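Local coordinates for putative major capsid protein (Cafeteriavirus-dependent mavirus, PDB 6G44) that forms, as a trimer of double jelly-roll subunits, the probable main building block of the virophage's capsid shell, at residues Phe79-Asn85 with Asp256-Thr262; Met114-Phe119 with Gly486-Asp490; Asp351-Ile356 with Gly421-Ile426; Ser325-Val331 with Ala444-Met450; Pro162-Gly166 with Met174-Cys180. The contacts are given in a common frame with arbitrary orientation. Where two conformers were deposited one is given. Residue numbers count along the deposited sequence, not the author numbering.

Interaction 1 of 5, residues Phe79-Asn85 with Asp256-Thr262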
# COMPACT_ATOMS: atom_id res chain seq x y z
N PHE C 79 10.77 -12.05 27.78
CA PHE C 79 11.26 -11.45 29.01
C PHE C 79 10.16 -10.66 29.66
O PHE C 79 9.11 -10.39 29.05
CB PHE C 79 12.46 -10.55 28.72
CG PHE C 79 12.16 -9.46 27.71
CD1 PHE C 79 11.64 -8.23 28.11
CD2 PHE C 79 12.36 -9.69 26.35
CE1 PHE C 79 11.35 -7.24 27.17
CE2 PHE C 79 12.07 -8.71 25.40
CZ PHE C 79 11.56 -7.49 25.83
N THR C 80 10.42 -10.24 30.89
CA THR C 80 9.57 -9.32 31.61
C THR C 80 10.34 -8.03 31.81
O THR C 80 11.50 -8.06 32.21
CB THR C 80 9.14 -9.90 32.98
OG1 THR C 80 8.39 -11.11 32.78
CG2 THR C 80 8.31 -8.91 33.77
N ALA C 81 9.73 -6.89 31.47
CA ALA C 81 10.27 -5.57 31.73
C ALA C 81 9.49 -4.92 32.85
O ALA C 81 8.26 -4.85 32.79
CB ALA C 81 10.19 -4.71 30.49
N GLU C 82 10.22 -4.41 33.86
CA GLU C 82 9.61 -3.60 34.91
C GLU C 82 10.02 -2.16 34.70
O GLU C 82 11.20 -1.86 34.68
CB GLU C 82 10.06 -4.06 36.31
CG GLU C 82 9.37 -3.25 37.41
CD GLU C 82 9.66 -3.75 38.82
OE1 GLU C 82 8.98 -3.26 39.74
OE2 GLU C 82 10.56 -4.58 39.02
N ILE C 83 9.03 -1.28 34.51
CA ILE C 83 9.27 0.14 34.28
C ILE C 83 8.87 0.89 35.54
O ILE C 83 7.72 0.81 35.97
CB ILE C 83 8.42 0.68 33.09
CG1 ILE C 83 8.72 -0.15 31.84
CG2 ILE C 83 8.68 2.16 32.93
CD1 ILE C 83 7.75 0.09 30.70
N LYS C 84 9.85 1.62 36.09
CA LYS C 84 9.65 2.38 37.33
C LYS C 84 9.73 3.88 37.09
O LYS C 84 10.25 4.34 36.06
CB LYS C 84 10.70 1.98 38.37
CG LYS C 84 10.72 0.50 38.68
CD LYS C 84 11.85 0.16 39.66
CE LYS C 84 12.23 -1.30 39.60
NZ LYS C 84 13.61 -1.55 40.12
N ASN C 85 9.23 4.63 38.08
CA ASN C 85 9.26 6.12 38.12
C ASN C 85 8.12 6.75 37.31
O ASN C 85 8.21 7.92 36.93
CB ASN C 85 10.61 6.73 37.68
CG ASN C 85 11.79 6.21 38.48
OD1 ASN C 85 11.63 5.71 39.61
ND2 ASN C 85 12.98 6.29 37.89
N ASP C 256 14.40 10.29 34.51
CA ASP C 256 14.06 9.29 33.47
C ASP C 256 13.47 8.06 34.16
O ASP C 256 13.54 7.89 35.38
CB ASP C 256 15.31 8.92 32.61
CG ASP C 256 14.97 8.45 31.14
OD1 ASP C 256 13.76 8.27 30.76
OD2 ASP C 256 15.96 8.24 30.36
N PHE C 257 12.89 7.20 33.36
CA PHE C 257 12.37 5.93 33.84
C PHE C 257 13.53 5.00 34.14
O PHE C 257 14.58 5.14 33.57
CB PHE C 257 11.42 5.34 32.78
CG PHE C 257 10.32 6.28 32.44
CD1 PHE C 257 9.22 6.43 33.31
CD2 PHE C 257 10.39 7.12 31.33
CE1 PHE C 257 8.22 7.34 33.04
CE2 PHE C 257 9.39 8.05 31.07
CZ PHE C 257 8.32 8.15 31.93
N GLU C 258 13.30 4.09 35.07
CA GLU C 258 14.27 3.03 35.37
C GLU C 258 13.60 1.74 34.97
O GLU C 258 12.49 1.46 35.40
CB GLU C 258 14.55 3.04 36.87
CG GLU C 258 15.49 1.95 37.36
CD GLU C 258 15.71 1.96 38.87
OE1 GLU C 258 15.43 2.98 39.54
OE2 GLU C 258 16.16 0.93 39.40
N VAL C 259 14.27 0.97 34.11
CA VAL C 259 13.67 -0.24 33.55
C VAL C 259 14.62 -1.39 33.79
O VAL C 259 15.84 -1.24 33.61
CB VAL C 259 13.41 -0.07 32.03
CG1 VAL C 259 12.77 -1.32 31.46
CG2 VAL C 259 12.53 1.16 31.80
N ASP C 260 14.06 -2.52 34.22
CA ASP C 260 14.82 -3.76 34.49
C ASP C 260 14.25 -4.92 33.67
O ASP C 260 13.05 -5.06 33.65
CB ASP C 260 14.67 -4.12 35.97
CG ASP C 260 15.35 -3.11 36.88
OD1 ASP C 260 16.48 -2.71 36.58
OD2 ASP C 260 14.75 -2.75 37.91
N ILE C 261 15.12 -5.77 33.12
CA ILE C 261 14.74 -6.99 32.41
C ILE C 261 15.00 -8.19 33.31
O ILE C 261 16.09 -8.30 33.91
CB ILE C 261 15.57 -7.15 31.12
CG1 ILE C 261 15.44 -5.88 30.23
CG2 ILE C 261 15.22 -8.42 30.34
CD1 ILE C 261 14.04 -5.59 29.69
N THR C 262 14.01 -9.05 33.41
CA THR C 262 14.12 -10.31 34.14
C THR C 262 13.52 -11.43 33.34
O THR C 262 12.72 -11.21 32.42
CB THR C 262 13.46 -10.22 35.53
OG1 THR C 262 12.05 -9.98 35.42
CG2 THR C 262 14.12 -9.14 36.39
O HOH W 1 11.41 -7.35 35.28
O HOH W 2 13.09 3.67 40.85
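Two neighbouring strands of a jelly-roll sheet pair here: strand 74-84 and strand 258-273 run antiparallel in the N-terminal half of the double jelly-roll, their local axes 4.7 Å apart at an angle of 162°. K84, E258 and N85 lose the most surface to the contact. K84 ends its strand with a hydrogen-bonded pair to E258: K84 N gives a 2.7 Å bond to E258 O, and E258 N returns a 3.2 Å bond to K84 O. Its extended side chain lies across the neighbouring strand, so that K84 NZ makes a salt bridge of 2.8 Å to D260 OD2 and a long one of 3.6 Å to E258 OE2, a small network on the face shared with T80, E82 and T262. The same ladder continues through E82 with D260 and T80 with T262, while T80 OG1 turns to D199 on strand 195-205, the neighbour on the other side. A81, I83, V259 and I261 occupy the opposite face, where I83 CG1 meets V259 CG2 at 4.0 Å and F79 CB meets I261 CG2 at 3.8 Å; helix 238-241 and strand 242-244 cover this apolar side. Past the last pair, N85 adopts a positive phi of 82° and its amide takes over from the ladder: N85 ND2 donates to D256 O at 3.0 Å, and one water donates to both N85 OD1 and E258 OE1, at 2.8 Å each.

Interaction 2 of 5, residues Met114-Phe119 with Gly486-Asp490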
# COMPACT_ATOMS: atom_id res chain seq x y z
N MET C 114 29.58 -21.91 10.06
CA MET C 114 29.07 -23.00 9.23
C MET C 114 30.25 -23.88 8.79
O MET C 114 31.11 -23.43 8.03
CB MET C 114 28.30 -22.45 8.04
CG MET C 114 27.03 -21.73 8.46
SD MET C 114 26.09 -21.25 6.98
CE MET C 114 24.62 -20.56 7.76
N ASN C 115 30.23 -25.13 9.24
CA ASN C 115 31.28 -26.12 8.85
C ASN C 115 32.72 -25.61 9.00
O ASN C 115 33.60 -25.86 8.16
CB ASN C 115 30.99 -26.69 7.46
CG ASN C 115 29.70 -27.49 7.44
OD1 ASN C 115 29.17 -27.86 8.49
ND2 ASN C 115 29.14 -27.69 6.24
N GLY C 116 32.95 -24.86 10.07
CA GLY C 116 34.26 -24.31 10.36
C GLY C 116 34.56 -22.92 9.82
O GLY C 116 35.57 -22.34 10.20
N LYS C 117 33.75 -22.40 8.89
CA LYS C 117 33.93 -21.05 8.35
C LYS C 117 33.17 -20.08 9.22
O LYS C 117 31.97 -20.29 9.45
CB LYS C 117 33.41 -20.97 6.92
CG LYS C 117 33.27 -19.55 6.36
CD LYS C 117 34.62 -18.87 6.23
CE LYS C 117 34.45 -17.54 5.52
NZ LYS C 117 35.70 -16.73 5.49
N THR C 118 33.85 -19.06 9.74
CA THR C 118 33.17 -18.06 10.56
C THR C 118 32.88 -16.80 9.76
O THR C 118 33.64 -16.37 8.87
CB THR C 118 33.97 -17.70 11.82
OG1 THR C 118 35.21 -17.12 11.43
CG2 THR C 118 34.22 -18.94 12.69
N PHE C 119 31.72 -16.24 10.09
CA PHE C 119 31.23 -14.98 9.51
C PHE C 119 30.98 -14.03 10.67
O PHE C 119 30.17 -14.33 11.53
CB PHE C 119 29.92 -15.21 8.77
CG PHE C 119 29.95 -16.27 7.70
CD1 PHE C 119 29.68 -17.60 8.00
CD2 PHE C 119 30.16 -15.93 6.36
CE1 PHE C 119 29.68 -18.57 7.01
CE2 PHE C 119 30.15 -16.90 5.36
CZ PHE C 119 29.93 -18.23 5.70
N GLY C 486 31.33 -29.69 2.16
CA GLY C 486 30.99 -29.01 3.40
C GLY C 486 31.62 -27.64 3.56
O GLY C 486 31.10 -26.82 4.32
N THR C 487 32.73 -27.39 2.88
CA THR C 487 33.43 -26.14 2.99
C THR C 487 32.54 -24.96 2.62
O THR C 487 31.82 -25.01 1.63
CB THR C 487 34.69 -26.13 2.12
OG1 THR C 487 35.52 -27.26 2.49
CG2 THR C 487 35.48 -24.87 2.32
N PHE C 488 32.66 -23.91 3.42
CA PHE C 488 32.13 -22.59 3.06
C PHE C 488 33.28 -21.60 2.90
O PHE C 488 34.27 -21.64 3.63
CB PHE C 488 31.16 -22.05 4.14
CG PHE C 488 29.79 -22.69 4.13
CD1 PHE C 488 29.56 -23.90 4.75
CD2 PHE C 488 28.72 -22.02 3.53
CE1 PHE C 488 28.29 -24.48 4.76
CE2 PHE C 488 27.45 -22.60 3.54
CZ PHE C 488 27.23 -23.82 4.15
N MET C 489 33.09 -20.65 1.99
CA MET C 489 34.01 -19.53 1.74
C MET C 489 33.15 -18.32 1.47
O MET C 489 31.99 -18.44 1.09
CB MET C 489 34.91 -19.78 0.52
CG MET C 489 35.89 -20.93 0.66
SD MET C 489 36.87 -21.12 -0.85
CE MET C 489 37.90 -19.66 -0.86
N ASP C 490 33.70 -17.14 1.69
CA ASP C 490 33.06 -15.93 1.16
C ASP C 490 34.11 -15.03 0.54
O ASP C 490 35.28 -15.09 0.90
CB ASP C 490 32.16 -15.24 2.20
CG ASP C 490 32.90 -14.57 3.31
OD1 ASP C 490 34.04 -14.93 3.62
OD2 ASP C 490 32.30 -13.61 3.85
O HOH W 3 34.28 -24.43 5.82
O HOH W 4 36.52 -17.53 2.69
O HOH W 5 33.90 -14.45 6.84
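F488 is the side chain most covered by this contact. In its m rotamer (chi1 -76°) it points toward residues 114-119 and lays one ring face under M114, whose CB stands 4.0 Å from the F488 ring centroid, a CH-pi contact. The m, t, t conformation of M114 carries its sulfur on over the same face, M114 SD lying 4.2 Å from the F488 centroid and 24° off the ring normal, a Met-aromatic contact. N115, also m, reaches past the ring edge to donate from N115 ND2 to G486 O at 2.9 Å; N115 OD1 bonds the backbone of T227. M114 and N115 belong to a type I' turn, M114 to K117, that joins strands 110-114 and 117-121 as a beta hairpin of the N-terminal jelly-roll. G116, with phi 91°, sits at a position where a CB would collide with the preceding carbonyl. The hairpin rests against strand 488-492, which pairs with strand 464-482 in the C-terminal jelly-roll, so the contact joins the two halves of the subunit. K117 departs from the extended form at chi2 (65°, p), running its chain alongside the F488-M489 backbone until K117 NZ forms a 3.1 Å salt bridge with D490 OD1. One water accepts from K117 NZ and D490 N, both at 3.0 Å; another accepts from F488 N at 2.9 Å and donates to N115 O at 2.8 Å.

Interaction 3 of 5, residues Asp351-Ile356 with Gly421-Ile426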
# COMPACT_ATOMS: atom_id res chain seq x y z
N ASP C 351 15.96 7.39 18.39
CA ASP C 351 17.35 7.76 18.06
C ASP C 351 17.40 9.09 17.31
O ASP C 351 16.52 9.40 16.52
CB ASP C 351 18.05 6.66 17.24
CG ASP C 351 18.54 5.49 18.09
OD1 ASP C 351 18.70 5.62 19.30
OD2 ASP C 351 18.89 4.46 17.47
N GLN C 352 18.44 9.87 17.58
CA GLN C 352 18.61 11.18 16.97
C GLN C 352 19.79 11.20 16.00
O GLN C 352 20.92 10.85 16.35
CB GLN C 352 18.86 12.21 18.06
CG GLN C 352 18.99 13.63 17.55
CD GLN C 352 17.65 14.19 17.15
OE1 GLN C 352 16.85 14.55 18.03
NE2 GLN C 352 17.37 14.24 15.86
N LEU C 353 19.50 11.64 14.78
CA LEU C 353 20.49 11.95 13.78
C LEU C 353 20.40 13.44 13.51
O LEU C 353 19.41 14.09 13.87
CB LEU C 353 20.24 11.19 12.48
CG LEU C 353 20.03 9.68 12.60
CD1 LEU C 353 19.65 9.08 11.24
CD2 LEU C 353 21.28 8.96 13.13
N ALA C 354 21.47 13.99 12.96
CA ALA C 354 21.45 15.36 12.50
C ALA C 354 20.73 15.48 11.15
O ALA C 354 20.63 14.49 10.41
CB ALA C 354 22.88 15.91 12.39
N GLY C 355 20.27 16.70 10.84
CA GLY C 355 19.70 16.99 9.51
C GLY C 355 20.83 17.41 8.59
O GLY C 355 21.42 18.47 8.81
N ILE C 356 21.15 16.61 7.58
CA ILE C 356 22.24 16.94 6.68
C ILE C 356 21.69 17.88 5.59
O ILE C 356 20.75 17.53 4.88
CB ILE C 356 22.89 15.69 6.05
CG1 ILE C 356 23.46 14.80 7.16
CG2 ILE C 356 23.96 16.09 5.03
CD1 ILE C 356 23.98 13.47 6.69
N GLY C 421 12.54 16.40 12.97
CA GLY C 421 12.73 15.17 12.21
C GLY C 421 13.87 14.35 12.78
O GLY C 421 14.85 14.89 13.32
N ALA C 422 13.77 13.03 12.65
CA ALA C 422 14.80 12.15 13.20
C ALA C 422 16.16 12.39 12.57
O ALA C 422 17.19 12.13 13.19
CB ALA C 422 14.41 10.69 13.06
N GLY C 423 16.17 12.84 11.32
CA GLY C 423 17.40 13.23 10.63
C GLY C 423 17.75 12.30 9.48
O GLY C 423 16.96 11.45 9.09
N SER C 424 18.94 12.52 8.90
CA SER C 424 19.26 12.04 7.55
C SER C 424 20.08 10.76 7.49
O SER C 424 21.00 10.55 8.28
CB SER C 424 20.05 13.09 6.77
OG SER C 424 19.53 14.39 6.91
N VAL C 425 19.78 9.95 6.48
CA VAL C 425 20.74 8.97 5.97
C VAL C 425 20.80 9.16 4.47
O VAL C 425 19.76 9.14 3.81
CB VAL C 425 20.36 7.51 6.28
CG1 VAL C 425 21.39 6.55 5.72
CG2 VAL C 425 20.24 7.32 7.79
N ILE C 426 22.00 9.38 3.94
CA ILE C 426 22.17 9.60 2.50
C ILE C 426 22.86 8.39 1.88
O ILE C 426 24.03 8.14 2.15
CB ILE C 426 22.91 10.91 2.16
CG1 ILE C 426 22.16 12.11 2.73
CG2 ILE C 426 23.06 11.04 0.64
CD1 ILE C 426 22.98 13.39 2.76
O HOH W 6 17.56 16.01 13.12
O HOH W 7 22.46 12.42 9.59
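Three direct hydrogen bonds, two of them wholly backbone, tie these buried segments together. L353 N donates to A422 O at 2.8 Å and S424 N to A354 O at 3.0 Å, while the third involves a side chain: I356 N donates to S424 OG at 2.8 Å, and S424 OG is also bonded to F394 O of helix 391-394. Two water bridges add to these, one water donating to L353 O at 2.8 Å and to G421 O at 2.9 Å, the other lying 2.9 Å from A354 O and 2.7 Å from S424 O. Q352 folds back on its own segment, Q352 NE2 donating to L353 O at 2.9 Å. Both segments lead into strands of the C-terminal jelly-roll, but of different sheets: 355-363 pairs with 448-457, whereas 425-428 pairs with 334-341. A354 bonds V339 of strand 334-341 and G355 bonds V457, so the chain passes between sheets here; the segments' end-to-end directions differ by 62°. Close backbone approach depends on glycine: G423 has phi 112°, and a CB there would run into L353 O and A354 O. Apolar contacts follow beyond the hydrogen bonds. L353 CD1 touches V425 CG2 at 3.9 Å, with Y132 against both residues, and I356 CG2 meets I426 CD1 at 3.7 Å. At the outer end, D351 forms a salt bridge with R105, and D351 N holds a glycerol that probably came from the crystallisation liquor.

Interaction 4 of 5, residues Ser325-Val331 with Ala444-Met450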
# COMPACT_ATOMS: atom_id res chain seq x y z
N SER C 325 40.93 10.96 5.09
CA SER C 325 40.92 10.21 3.84
C SER C 325 40.71 8.74 4.15
O SER C 325 41.33 8.21 5.07
CB SER C 325 42.21 10.45 3.03
OG SER C 325 42.17 9.79 1.78
N MET C 326 39.78 8.12 3.43
CA MET C 326 39.45 6.71 3.59
C MET C 326 40.01 5.94 2.40
O MET C 326 39.58 6.16 1.25
CB MET C 326 37.93 6.53 3.67
CG MET C 326 37.32 7.22 4.88
SD MET C 326 35.51 7.19 4.88
CE MET C 326 35.09 8.39 3.63
N ALA C 327 40.96 5.04 2.69
CA ALA C 327 41.64 4.24 1.68
C ALA C 327 40.86 2.96 1.47
O ALA C 327 40.61 2.23 2.42
CB ALA C 327 43.06 3.92 2.17
N MET C 328 40.46 2.69 0.23
CA MET C 328 39.74 1.47 -0.12
C MET C 328 40.50 0.73 -1.20
O MET C 328 40.98 1.34 -2.14
CB MET C 328 38.33 1.81 -0.58
CG MET C 328 37.47 2.27 0.59
SD MET C 328 35.86 2.93 0.11
CE MET C 328 36.27 4.62 -0.19
N ASN C 329 40.57 -0.60 -1.10
CA ASN C 329 41.30 -1.40 -2.10
C ASN C 329 40.47 -1.78 -3.34
O ASN C 329 40.99 -2.37 -4.30
CB ASN C 329 41.85 -2.68 -1.46
CG ASN C 329 42.85 -2.39 -0.36
OD1 ASN C 329 43.69 -1.50 -0.49
ND2 ASN C 329 42.78 -3.17 0.72
N ASN C 330 39.17 -1.45 -3.32
CA ASN C 330 38.24 -1.78 -4.39
C ASN C 330 37.05 -0.82 -4.23
O ASN C 330 36.97 -0.12 -3.22
CB ASN C 330 37.83 -3.26 -4.29
CG ASN C 330 37.25 -3.60 -2.94
OD1 ASN C 330 36.12 -3.20 -2.63
ND2 ASN C 330 38.02 -4.32 -2.12
N VAL C 331 36.15 -0.82 -5.21
CA VAL C 331 35.07 0.18 -5.28
C VAL C 331 33.75 -0.45 -4.81
O VAL C 331 33.24 -1.35 -5.47
CB VAL C 331 34.94 0.72 -6.71
CG1 VAL C 331 33.85 1.79 -6.78
CG2 VAL C 331 36.27 1.30 -7.20
N ALA C 444 34.86 -2.87 -9.06
CA ALA C 444 36.19 -2.78 -9.67
C ALA C 444 37.25 -3.02 -8.61
O ALA C 444 37.19 -2.47 -7.51
CB ALA C 444 36.41 -1.42 -10.29
N ASN C 445 38.27 -3.81 -8.97
CA ASN C 445 39.42 -4.01 -8.08
C ASN C 445 40.43 -2.86 -8.21
O ASN C 445 41.63 -3.07 -8.39
CB ASN C 445 40.08 -5.36 -8.35
CG ASN C 445 41.10 -5.71 -7.28
OD1 ASN C 445 41.05 -5.18 -6.17
ND2 ASN C 445 42.03 -6.60 -7.62
N LYS C 446 39.95 -1.64 -8.10
CA LYS C 446 40.76 -0.45 -8.27
C LYS C 446 40.78 0.23 -6.91
O LYS C 446 39.71 0.44 -6.30
CB LYS C 446 40.13 0.49 -9.29
CG LYS C 446 40.88 1.80 -9.44
CD LYS C 446 40.23 2.78 -10.39
CE LYS C 446 40.84 4.16 -10.21
NZ LYS C 446 42.32 4.16 -10.49
N SER C 447 41.97 0.59 -6.43
CA SER C 447 42.11 1.29 -5.16
C SER C 447 41.66 2.74 -5.32
O SER C 447 41.97 3.39 -6.34
CB SER C 447 43.56 1.24 -4.66
OG SER C 447 43.98 -0.10 -4.44
N ILE C 448 40.91 3.24 -4.35
CA ILE C 448 40.46 4.63 -4.33
C ILE C 448 40.65 5.23 -2.95
O ILE C 448 40.75 4.53 -1.94
CB ILE C 448 38.97 4.78 -4.76
CG1 ILE C 448 38.03 3.97 -3.85
CG2 ILE C 448 38.84 4.41 -6.23
CD1 ILE C 448 36.56 4.27 -4.08
N ASN C 449 40.70 6.56 -2.92
CA ASN C 449 40.67 7.30 -1.66
C ASN C 449 39.47 8.23 -1.68
O ASN C 449 39.23 8.88 -2.67
CB ASN C 449 41.95 8.12 -1.47
CG ASN C 449 43.19 7.24 -1.45
OD1 ASN C 449 43.28 6.30 -0.67
ND2 ASN C 449 44.15 7.56 -2.30
N MET C 450 38.68 8.21 -0.60
CA MET C 450 37.48 9.05 -0.48
C MET C 450 37.54 9.90 0.79
O MET C 450 37.98 9.46 1.83
CB MET C 450 36.23 8.16 -0.45
CG MET C 450 34.92 8.94 -0.34
SD MET C 450 33.43 7.90 -0.18
CE MET C 450 33.18 7.54 -1.88
O HOH W 8 43.40 -2.71 -5.65
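Antiparallel strands 319-328 and 448-457 of the C-terminal jelly-roll meet here at the edge of their four-stranded sheet, where 319-328 is an outermost strand, with local axes 4.8 Å apart and 155° between directions. M326, M328, I448 and M450 project from one face and interlock: the methyl end of M328 settles between its neighbours, M328 CE lying 3.5 Å from M450 CB and 3.9 Å from I448 CD1, while M326 CE touches M450 CG at 4.0 Å. F335 of the facing sheet covers M328 and M450, so these flexible side chains fill the space inside the sandwich. A327 and N449 point to the other, more open face. Past the last bridge both chains leave strand geometry. The 444-447 chain bends through an inverse gamma turn centred on N445, and V331 fills the hollow between the turn and the strand, V331 CG2 lying 4.1 Å from both A444 CB and I448 CG2; P430 and V440 add to its surroundings. N330 OD1 is bonded to R476 of strand 464-482. Four backbone hydrogen bonds fasten the M326-M450 and M328-I448 pairs, and a fifth closes the irregular end, V331 N donating to A444 O at 3.0 Å.

Interaction 5 of 5, residues Pro162-Gly166 with Met174-Cys180. With SO4 (sulfate ion), chain K.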
# COMPACT_ATOMS: atom_id res chain seq x y z
N PRO C 162 3.78 5.25 17.13
CA PRO C 162 3.98 3.82 16.98
C PRO C 162 3.61 3.02 18.24
O PRO C 162 3.52 1.81 18.18
CB PRO C 162 5.46 3.69 16.67
CG PRO C 162 6.07 4.84 17.36
CD PRO C 162 5.07 5.96 17.25
N TYR C 163 3.34 3.70 19.37
CA TYR C 163 2.86 2.96 20.56
C TYR C 163 1.36 2.90 20.68
O TYR C 163 0.86 2.38 21.67
CB TYR C 163 3.58 3.46 21.84
CG TYR C 163 5.08 3.46 21.66
CD1 TYR C 163 5.76 2.40 21.05
CD2 TYR C 163 5.86 4.55 22.09
CE1 TYR C 163 7.13 2.44 20.83
CE2 TYR C 163 7.23 4.58 21.89
CZ TYR C 163 7.87 3.54 21.26
OH TYR C 163 9.21 3.52 20.99
N ARG C 164 0.65 3.27 19.60
CA ARG C 164 -0.78 3.06 19.58
C ARG C 164 -0.89 1.50 19.60
O ARG C 164 -0.21 0.76 18.87
CB ARG C 164 -1.36 3.53 18.23
CG ARG C 164 -1.68 5.03 18.25
CD ARG C 164 -1.84 5.69 16.88
NE ARG C 164 -3.09 5.28 16.22
CZ ARG C 164 -3.46 5.58 14.98
NH1 ARG C 164 -2.72 6.33 14.17
NH2 ARG C 164 -4.61 5.10 14.52
N GLN C 165 -1.79 1.05 20.46
CA GLN C 165 -2.06 -0.39 20.54
C GLN C 165 -2.85 -0.85 19.32
O GLN C 165 -3.26 -0.04 18.48
CB GLN C 165 -2.73 -0.72 21.84
CG GLN C 165 -4.07 -0.17 22.11
CD GLN C 165 -4.58 -0.67 23.47
OE1 GLN C 165 -5.69 -1.13 23.59
NE2 GLN C 165 -3.75 -0.51 24.52
N GLY C 166 -2.99 -2.16 19.18
CA GLY C 166 -3.70 -2.73 18.04
C GLY C 166 -5.10 -2.20 17.83
O GLY C 166 -5.50 -1.88 16.73
N MET C 174 2.14 -0.01 11.15
CA MET C 174 2.48 1.28 11.73
C MET C 174 2.82 1.17 13.21
O MET C 174 3.37 2.11 13.81
CB MET C 174 1.29 2.26 11.63
CG MET C 174 0.87 2.61 10.21
SD MET C 174 2.17 3.53 9.39
CE MET C 174 2.92 2.21 8.44
N SER C 175 2.46 0.04 13.81
CA SER C 175 2.51 -0.08 15.27
C SER C 175 3.65 -0.95 15.79
O SER C 175 3.86 -2.08 15.34
CB SER C 175 1.18 -0.67 15.77
OG SER C 175 1.24 -0.88 17.20
N ARG C 176 4.36 -0.42 16.80
CA ARG C 176 5.26 -1.18 17.68
C ARG C 176 4.69 -1.31 19.09
O ARG C 176 5.42 -1.61 20.06
CB ARG C 176 6.63 -0.50 17.74
CG ARG C 176 7.27 -0.23 16.38
CD ARG C 176 8.75 0.15 16.46
NE ARG C 176 9.02 1.27 17.38
CZ ARG C 176 9.11 2.57 17.05
NH1 ARG C 176 8.94 3.00 15.80
NH2 ARG C 176 9.32 3.47 18.00
N GLY C 177 3.38 -1.11 19.20
CA GLY C 177 2.69 -1.05 20.49
C GLY C 177 2.18 -2.40 20.92
O GLY C 177 2.35 -3.41 20.23
N LEU C 178 1.49 -2.38 22.05
CA LEU C 178 0.97 -3.62 22.63
C LEU C 178 -0.25 -4.09 21.86
O LEU C 178 -0.93 -3.30 21.21
CB LEU C 178 0.62 -3.39 24.10
CG LEU C 178 1.75 -2.83 24.96
CD1 LEU C 178 1.25 -2.55 26.38
CD2 LEU C 178 2.97 -3.72 24.93
N GLY C 179 -0.52 -5.39 21.89
CA GLY C 179 -1.78 -5.89 21.37
C GLY C 179 -1.92 -5.74 19.86
O GLY C 179 -3.01 -5.57 19.36
N CYS C 180 -0.81 -5.78 19.13
CA CYS C 180 -0.87 -5.57 17.66
C CYS C 180 -0.10 -6.66 16.90
O CYS C 180 -0.72 -7.56 16.33
CB CYS C 180 -0.41 -4.17 17.29
SG CYS C 180 -0.85 -3.76 15.56
S SO4 K . -5.58 7.33 11.48
O1 SO4 K . -6.21 8.24 12.48
O2 SO4 K . -4.10 7.29 11.67
O3 SO4 K . -5.92 7.86 10.13
O4 SO4 K . -6.18 5.98 11.71
O HOH W 9 1.01 0.21 23.31
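Neither segment forms helix or strand, yet their backbones run close, with Y163 CA 4.0 Å from G177 CA and G166 CA 4.0 Å from C180 CA. R176 N donates to P162 O at 2.8 Å and G166 N to L178 O at 3.1 Å, while one water bridges Y163 O (2.7 Å) and L178 N (2.9 Å). The approach is too tight for a CB at G177 or G166: one would clash with Y163 O and R164 O, the other with G179 O. S175 OG builds an ST turn, accepting from G177 N at 2.9 Å, and donates to R164 O at 2.8 Å. Together these fold up the long loop between helix 136-142 and strand 183-186, in the N-terminal jelly-roll half. The R176 guanidinium has P162 CG over one face and donates from R176 NH2 to Y163 OH at 3.0 Å; D149, by a salt bridge, L98 and D147 also hold it. The R164 guanidinium is held by the backbone of E168 and M159, and R164 NH1 also donates at 3.0 Å to O2 of a sulfate, probably from the crystallisation liquor, that R164 of the second subunit binds too. C180 O accepts from S392 OG of that subunit.

Interactions 3 and 5 are the buried contacts, built largely from backbone hydrogen bonds, bridging waters and glycines between irregular segments; interactions 1, 2 and 4 are partly buried. Regular antiparallel pairing marks interactions 1 and 4, in opposite jelly-roll halves with centres 46 Å apart: the first carries a salt-bridge network on its outer face, the second puts methionines into the sandwich. Interactions 3 and 4 reach the same sheet, through neighbouring strands 355-363 and 448-457. Interactions 1 and 2 likewise share a sheet, but interaction 2 crosses between the halves, using aromatic, sulfur and ionic contacts. Interactions 2 and 5 both touch the second subunit.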